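Local coordinates for protein 11S globulin (Wrightia tinctoria, PDB 5WXU) that probably serves as a seed storage protein, a hexameric nutrient reservoir that also binds the plant hormone auxin, at residues 84-98 against 166-180. Sequence-based numbering, arbitrary orientation.
Sequences RHVIENRGLFVPSYN and IVHWAYNEATEKLVL. With PO4 (phosphate ion), chain N.
His-168 and Ser-96, an antiparallel hydrogen-bonded pair in the N-terminal cupin β-barrel, both set the first side-chain branch between backbone N and carbonyl carbon (chi1 54° and 66°), which delivers imidazole and hydroxyl to one phosphate, probably from the crystallisation liquor. Ser-96 OG donates to phosphate O1 at 2.7 Å, and His-168 NE2 to phosphate O2 at the ring edge, 2.9 Å away. The other ring nitrogen, ND1, donates to Ile-166 O at 3.1 Å, fixing the ring's rotation, while Ser-96 O lies over one face. His-85 NE2 (its ND1 bonded to Ser-65 OG), Asn-98 ND2 (also donating to Arg-198 O) and Arg-199 NH1 add donors, a polar cage suited to an anion. With an alanine in place of His-168, phosphate O2 would probably lose its imidazole donor and Ile-166 O a bond.

The case illustrates how two strand-loop-strand segments pair twice, in separate ladders: 84-87 with 178-180, and 91-98 with 168-172, the second absorbing a β bulge between Phe-93 and Ser-96. From the first ladder Ile-87 CD1 meets Leu-178 CD2 and Leu-180 CD1, each at 4.0 Å, and sits near Ala-170 CB of the second. Asn-172 OD1 closes an Asx turn on Ala-174 N, and its ND2 bonds Glu-176 O at 3.0 Å, with weaker bonds to Ile-87 O and Glu-88 O. Asn-89 ND2 donates almost straight (176°) to Ala-174 O at 2.8 Å, from above that carbonyl's plane.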
loop_
_atom_site.group_PDB
_atom_site.type_symbol
_atom_site.label_atom_id
_atom_site.label_comp_id
_atom_site.label_asym_id
_atom_site.label_seq_id
_atom_site.Cartn_x
_atom_site.Cartn_y
_atom_site.Cartn_z
ATOM N N ARG B 84 -18.700 10.363 -29.534
ATOM C CA ARG B 84 -19.762 9.338 -29.763
ATOM C C ARG B 84 -19.416 8.616 -31.049
ATOM O O ARG B 84 -19.525 9.211 -32.154
ATOM C CB ARG B 84 -21.173 9.935 -29.786
ATOM C CG ARG B 84 -22.265 8.929 -29.997
ATOM C CD ARG B 84 -23.634 9.476 -29.591
ATOM N NE ARG B 84 -24.049 10.617 -30.395
ATOM C CZ ARG B 84 -24.812 11.654 -30.023
ATOM N NH1 ARG B 84 -25.254 11.856 -28.753
ATOM N NH2 ARG B 84 -25.155 12.567 -30.980
ATOM N N HIS B 85 -19.004 7.359 -30.939
ATOM C CA HIS B 85 -18.750 6.607 -32.162
ATOM C C HIS B 85 -19.963 5.791 -32.518
ATOM O O HIS B 85 -20.590 5.215 -31.664
ATOM C CB HIS B 85 -17.553 5.677 -32.023
ATOM C CG HIS B 85 -16.255 6.353 -31.791
ATOM N ND1 HIS B 85 -15.585 7.114 -32.746
ATOM C CD2 HIS B 85 -15.452 6.363 -30.677
ATOM C CE1 HIS B 85 -14.437 7.541 -32.236
ATOM N NE2 HIS B 85 -14.336 7.103 -30.977
ATOM N N VAL B 86 -20.279 5.722 -33.832
ATOM C CA VAL B 86 -21.430 5.012 -34.270
ATOM C C VAL B 86 -20.901 4.081 -35.330
ATOM O O VAL B 86 -20.360 4.556 -36.321
ATOM C CB VAL B 86 -22.532 5.955 -34.777
ATOM C CG1 VAL B 86 -23.661 5.122 -35.387
ATOM C CG2 VAL B 86 -23.062 6.803 -33.621
ATOM N N ILE B 87 -20.925 2.779 -35.073
ATOM C CA ILE B 87 -20.285 1.798 -35.918
ATOM C C ILE B 87 -21.403 1.004 -36.589
ATOM O O ILE B 87 -22.118 0.310 -35.926
ATOM C CB ILE B 87 -19.374 0.848 -35.117
ATOM C CG1 ILE B 87 -18.264 1.639 -34.334
ATOM C CG2 ILE B 87 -18.680 -0.185 -35.976
ATOM C CD1 ILE B 87 -17.597 0.817 -33.249
ATOM N N GLU B 88 -21.450 1.035 -37.908
ATOM C CA GLU B 88 -22.420 0.226 -38.660
ATOM C C GLU B 88 -22.283 -1.236 -38.489
ATOM O O GLU B 88 -21.248 -1.752 -38.093
ATOM C CB GLU B 88 -22.313 0.542 -40.158
ATOM C CG GLU B 88 -22.768 1.945 -40.464
ATOM C CD GLU B 88 -22.483 2.369 -41.919
ATOM O OE1 GLU B 88 -22.335 1.487 -42.820
ATOM O OE2 GLU B 88 -22.378 3.605 -42.164
ATOM N N ASN B 89 -23.311 -1.971 -38.898
ATOM C CA ASN B 89 -23.213 -3.427 -39.013
ATOM C C ASN B 89 -21.986 -3.866 -39.830
ATOM O O ASN B 89 -21.690 -3.273 -40.797
ATOM C CB ASN B 89 -24.500 -3.988 -39.684
ATOM C CG ASN B 89 -24.345 -5.441 -40.143
ATOM O OD1 ASN B 89 -24.157 -5.702 -41.364
ATOM N ND2 ASN B 89 -24.355 -6.385 -39.199
ATOM N N ARG B 90 -21.291 -4.889 -39.350
ATOM C CA ARG B 90 -20.052 -5.411 -39.872
ATOM C C ARG B 90 -18.920 -4.368 -39.975
ATOM O O ARG B 90 -17.941 -4.600 -40.666
ATOM C CB ARG B 90 -20.320 -6.151 -41.160
ATOM C CG ARG B 90 -21.119 -7.429 -40.932
ATOM C CD ARG B 90 -21.350 -8.243 -42.198
ATOM N NE ARG B 90 -22.053 -9.475 -41.837
ATOM C CZ ARG B 90 -22.292 -10.498 -42.654
ATOM N NH1 ARG B 90 -21.894 -10.468 -43.933
ATOM N NH2 ARG B 90 -22.935 -11.566 -42.178
ATOM N N GLY B 91 -19.037 -3.264 -39.212
ATOM C CA GLY B 91 -18.010 -2.250 -39.122
ATOM C C GLY B 91 -16.908 -2.595 -38.099
ATOM O O GLY B 91 -17.209 -3.017 -36.941
ATOM N N LEU B 92 -15.661 -2.379 -38.546
ATOM C CA LEU B 92 -14.433 -2.576 -37.756
ATOM C C LEU B 92 -13.779 -1.226 -37.477
ATOM O O LEU B 92 -13.397 -0.496 -38.411
ATOM C CB LEU B 92 -13.511 -3.561 -38.483
ATOM C CG LEU B 92 -12.082 -3.732 -37.995
ATOM C CD1 LEU B 92 -12.155 -4.238 -36.536
ATOM C CD2 LEU B 92 -11.327 -4.722 -38.876
ATOM N N PHE B 93 -13.695 -0.831 -36.178
ATOM C CA PHE B 93 -13.075 0.381 -35.770
ATOM C C PHE B 93 -11.570 0.062 -35.619
ATOM O O PHE B 93 -11.191 -0.816 -34.842
ATOM C CB PHE B 93 -13.711 0.855 -34.428
ATOM C CG PHE B 93 -13.282 2.216 -33.930
ATOM C CD1 PHE B 93 -12.785 3.208 -34.742
ATOM C CD2 PHE B 93 -13.488 2.541 -32.588
ATOM C CE1 PHE B 93 -12.499 4.472 -34.269
ATOM C CE2 PHE B 93 -13.165 3.820 -32.087
ATOM C CZ PHE B 93 -12.641 4.778 -32.934
ATOM N N VAL B 94 -10.756 0.693 -36.468
ATOM C CA VAL B 94 -9.336 0.450 -36.623
ATOM C C VAL B 94 -8.675 0.583 -35.211
ATOM O O VAL B 94 -8.947 1.546 -34.497
ATOM C CB VAL B 94 -8.742 1.443 -37.596
ATOM C CG1 VAL B 94 -7.230 1.352 -37.671
ATOM C CG2 VAL B 94 -9.317 1.238 -39.021
ATOM N N PRO B 95 -7.801 -0.357 -34.898
ATOM C CA PRO B 95 -7.112 -0.215 -33.642
ATOM C C PRO B 95 -6.373 1.102 -33.452
ATOM O O PRO B 95 -5.763 1.642 -34.373
ATOM C CB PRO B 95 -6.118 -1.352 -33.685
ATOM C CG PRO B 95 -6.676 -2.357 -34.704
ATOM C CD PRO B 95 -7.247 -1.467 -35.690
ATOM N N SER B 96 -6.407 1.608 -32.221
ATOM C CA SER B 96 -5.784 2.851 -31.860
ATOM C C SER B 96 -5.375 2.843 -30.361
ATOM O O SER B 96 -5.855 2.005 -29.577
ATOM C CB SER B 96 -6.738 4.041 -32.059
ATOM O OG SER B 96 -7.926 4.102 -31.201
ATOM N N TYR B 97 -4.523 3.778 -30.029
ATOM C CA TYR B 97 -4.158 4.071 -28.632
ATOM C C TYR B 97 -4.196 5.559 -28.429
ATOM O O TYR B 97 -4.052 6.350 -29.367
ATOM C CB TYR B 97 -2.871 3.458 -28.166
ATOM C CG TYR B 97 -1.586 3.899 -28.880
ATOM C CD1 TYR B 97 -1.272 3.405 -30.149
ATOM C CD2 TYR B 97 -0.769 4.823 -28.362
ATOM C CE1 TYR B 97 -0.137 3.828 -30.807
ATOM C CE2 TYR B 97 0.363 5.201 -28.990
ATOM C CZ TYR B 97 0.667 4.706 -30.228
ATOM O OH TYR B 97 1.827 5.142 -30.878
ATOM N N ASN B 98 -4.399 5.948 -27.176
ATOM C CA ASN B 98 -4.554 7.312 -26.794
ATOM C C ASN B 98 -3.568 7.661 -25.702
ATOM O O ASN B 98 -3.028 6.781 -25.036
ATOM C CB ASN B 98 -5.951 7.568 -26.292
ATOM C CG ASN B 98 -6.992 7.113 -27.261
ATOM O OD1 ASN B 98 -7.780 6.218 -26.981
ATOM N ND2 ASN B 98 -7.058 7.780 -28.428
ATOM N N ILE B 166 -2.718 1.947 -24.392
ATOM C CA ILE B 166 -3.132 0.596 -24.684
ATOM C C ILE B 166 -3.896 0.587 -26.040
ATOM O O ILE B 166 -4.841 1.320 -26.227
ATOM C CB ILE B 166 -4.017 0.064 -23.577
ATOM C CG1 ILE B 166 -3.163 -0.055 -22.293
ATOM C CG2 ILE B 166 -4.726 -1.251 -23.974
ATOM C CD1 ILE B 166 -2.079 -1.114 -22.320
ATOM N N VAL B 167 -3.485 -0.306 -26.937
ATOM C CA VAL B 167 -4.225 -0.511 -28.206
ATOM C C VAL B 167 -5.594 -1.161 -27.964
ATOM O O VAL B 167 -5.687 -2.185 -27.330
ATOM C CB VAL B 167 -3.393 -1.353 -29.164
ATOM C CG1 VAL B 167 -4.177 -1.738 -30.488
ATOM C CG2 VAL B 167 -2.092 -0.681 -29.552
ATOM N N HIS B 168 -6.610 -0.610 -28.609
ATOM C CA HIS B 168 -7.915 -1.194 -28.518
ATOM C C HIS B 168 -8.629 -1.052 -29.896
ATOM O O HIS B 168 -8.296 -0.218 -30.676
ATOM C CB HIS B 168 -8.724 -0.535 -27.447
ATOM C CG HIS B 168 -8.803 0.961 -27.596
ATOM N ND1 HIS B 168 -7.798 1.789 -27.138
ATOM C CD2 HIS B 168 -9.668 1.755 -28.272
ATOM C CE1 HIS B 168 -8.085 3.036 -27.479
ATOM N NE2 HIS B 168 -9.219 3.039 -28.166
ATOM N N TRP B 169 -9.620 -1.891 -30.099
ATOM C CA TRP B 169 -10.366 -1.923 -31.364
ATOM C C TRP B 169 -11.699 -2.482 -31.091
ATOM O O TRP B 169 -11.924 -3.074 -30.051
ATOM C CB TRP B 169 -9.647 -2.750 -32.452
ATOM C CG TRP B 169 -9.365 -4.191 -32.105
ATOM C CD1 TRP B 169 -8.207 -4.692 -31.498
ATOM C CD2 TRP B 169 -10.206 -5.336 -32.275
ATOM N NE1 TRP B 169 -8.294 -6.030 -31.272
ATOM C CE2 TRP B 169 -9.500 -6.473 -31.754
ATOM C CE3 TRP B 169 -11.497 -5.538 -32.814
ATOM C CZ2 TRP B 169 -10.036 -7.732 -31.705
ATOM C CZ3 TRP B 169 -11.968 -6.806 -32.826
ATOM C CH2 TRP B 169 -11.276 -7.889 -32.327
ATOM N N ALA B 170 -12.643 -2.243 -32.017
ATOM C CA ALA B 170 -14.010 -2.693 -31.762
ATOM C C ALA B 170 -14.645 -3.132 -33.123
ATOM O O ALA B 170 -14.307 -2.623 -34.156
ATOM C CB ALA B 170 -14.834 -1.619 -31.113
ATOM N N TYR B 171 -15.503 -4.116 -33.034
ATOM C CA TYR B 171 -16.201 -4.682 -34.206
ATOM C C TYR B 171 -17.672 -4.909 -33.811
ATOM O O TYR B 171 -17.970 -5.477 -32.762
ATOM C CB TYR B 171 -15.558 -5.981 -34.614
ATOM C CG TYR B 171 -16.307 -6.672 -35.733
ATOM C CD1 TYR B 171 -16.303 -6.143 -36.984
ATOM C CD2 TYR B 171 -17.059 -7.814 -35.495
ATOM C CE1 TYR B 171 -17.026 -6.755 -38.025
ATOM C CE2 TYR B 171 -17.768 -8.437 -36.519
ATOM C CZ TYR B 171 -17.742 -7.902 -37.769
ATOM O OH TYR B 171 -18.473 -8.535 -38.767
ATOM N N ASN B 172 -18.560 -4.437 -34.683
ATOM C CA ASN B 172 -20.011 -4.577 -34.507
ATOM C C ASN B 172 -20.492 -5.845 -35.207
ATOM O O ASN B 172 -20.511 -5.889 -36.444
ATOM C CB ASN B 172 -20.741 -3.371 -35.117
ATOM C CG ASN B 172 -22.226 -3.455 -34.880
ATOM O OD1 ASN B 172 -22.682 -4.268 -34.072
ATOM N ND2 ASN B 172 -22.973 -2.578 -35.536
ATOM N N GLU B 173 -20.929 -6.815 -34.431
ATOM C CA GLU B 173 -21.488 -8.017 -34.995
ATOM C C GLU B 173 -23.019 -8.004 -35.099
ATOM O O GLU B 173 -23.579 -8.947 -35.619
ATOM C CB GLU B 173 -20.988 -9.248 -34.212
ATOM C CG GLU B 173 -21.510 -9.356 -32.796
ATOM C CD GLU B 173 -20.821 -10.491 -32.033
ATOM O OE1 GLU B 173 -20.129 -11.326 -32.685
ATOM O OE2 GLU B 173 -20.968 -10.534 -30.795
ATOM N N ALA B 174 -23.660 -6.963 -34.610
ATOM C CA ALA B 174 -25.125 -6.889 -34.572
ATOM C C ALA B 174 -25.634 -6.240 -35.859
ATOM O O ALA B 174 -24.869 -5.636 -36.601
ATOM C CB ALA B 174 -25.542 -6.053 -33.407
ATOM N N THR B 175 -26.941 -6.367 -36.108
ATOM C CA THR B 175 -27.564 -5.623 -37.186
ATOM C C THR B 175 -27.771 -4.147 -36.870
ATOM O O THR B 175 -27.703 -3.284 -37.807
ATOM C CB THR B 175 -28.920 -6.310 -37.591
ATOM O OG1 THR B 175 -29.719 -6.469 -36.435
ATOM C CG2 THR B 175 -28.641 -7.708 -38.149
ATOM N N GLU B 176 -28.119 -3.812 -35.607
ATOM C CA GLU B 176 -28.231 -2.414 -35.186
ATOM C C GLU B 176 -26.843 -1.792 -34.951
ATOM O O GLU B 176 -25.882 -2.521 -34.711
ATOM C CB GLU B 176 -29.110 -2.160 -33.955
ATOM C CG GLU B 176 -28.562 -2.643 -32.622
ATOM C CD GLU B 176 -28.736 -4.131 -32.291
ATOM O OE1 GLU B 176 -28.628 -4.385 -31.046
ATOM O OE2 GLU B 176 -28.928 -5.052 -33.174
ATOM N N LYS B 177 -26.804 -0.482 -35.058
ATOM C CA LYS B 177 -25.503 0.239 -34.939
ATOM C C LYS B 177 -25.010 0.022 -33.509
ATOM O O LYS B 177 -25.810 -0.047 -32.573
ATOM C CB LYS B 177 -25.685 1.723 -35.214
ATOM C CG LYS B 177 -25.907 1.963 -36.696
ATOM C CD LYS B 177 -26.188 3.398 -37.056
ATOM C CE LYS B 177 -26.083 3.567 -38.566
ATOM N NZ LYS B 177 -26.611 4.883 -39.022
ATOM N N LEU B 178 -23.693 -0.103 -33.386
ATOM C CA LEU B 178 -23.003 -0.134 -32.087
ATOM C C LEU B 178 -22.630 1.276 -31.748
ATOM O O LEU B 178 -21.946 1.916 -32.527
ATOM C CB LEU B 178 -21.817 -0.997 -32.224
ATOM C CG LEU B 178 -20.867 -1.123 -31.013
ATOM C CD1 LEU B 178 -21.586 -1.768 -29.859
ATOM C CD2 LEU B 178 -19.675 -1.980 -31.382
ATOM N N VAL B 179 -23.081 1.822 -30.614
ATOM C CA VAL B 179 -22.924 3.254 -30.337
ATOM C C VAL B 179 -22.099 3.269 -29.029
ATOM O O VAL B 179 -22.536 2.671 -28.043
ATOM C CB VAL B 179 -24.252 3.985 -30.141
ATOM C CG1 VAL B 179 -24.037 5.381 -29.638
ATOM C CG2 VAL B 179 -25.034 3.967 -31.464
ATOM N N LEU B 180 -20.901 3.828 -29.159
ATOM C CA LEU B 180 -19.975 4.018 -28.026
ATOM C C LEU B 180 -19.802 5.492 -27.618
ATOM O O LEU B 180 -19.417 6.349 -28.424
ATOM C CB LEU B 180 -18.635 3.414 -28.396
ATOM C CG LEU B 180 -18.587 1.980 -28.946
ATOM C CD1 LEU B 180 -17.163 1.656 -29.323
ATOM C CD2 LEU B 180 -19.246 0.926 -28.031
HETATM P P PO4 N . -10.409 6.339 -29.666
HETATM O O1 PO4 N . -8.977 6.453 -30.398
HETATM O O2 PO4 N . -10.996 4.992 -29.278
HETATM O O3 PO4 N . -10.220 6.840 -28.229
HETATM O O4 PO4 N . -11.481 7.330 -30.124
HETATM O O HOH W 1 -23.890 -9.306 -39.044
HETATM O O HOH W 2 -9.796 2.382 -31.969
HETATM O O HOH W 3 -5.302 3.916 -25.285
#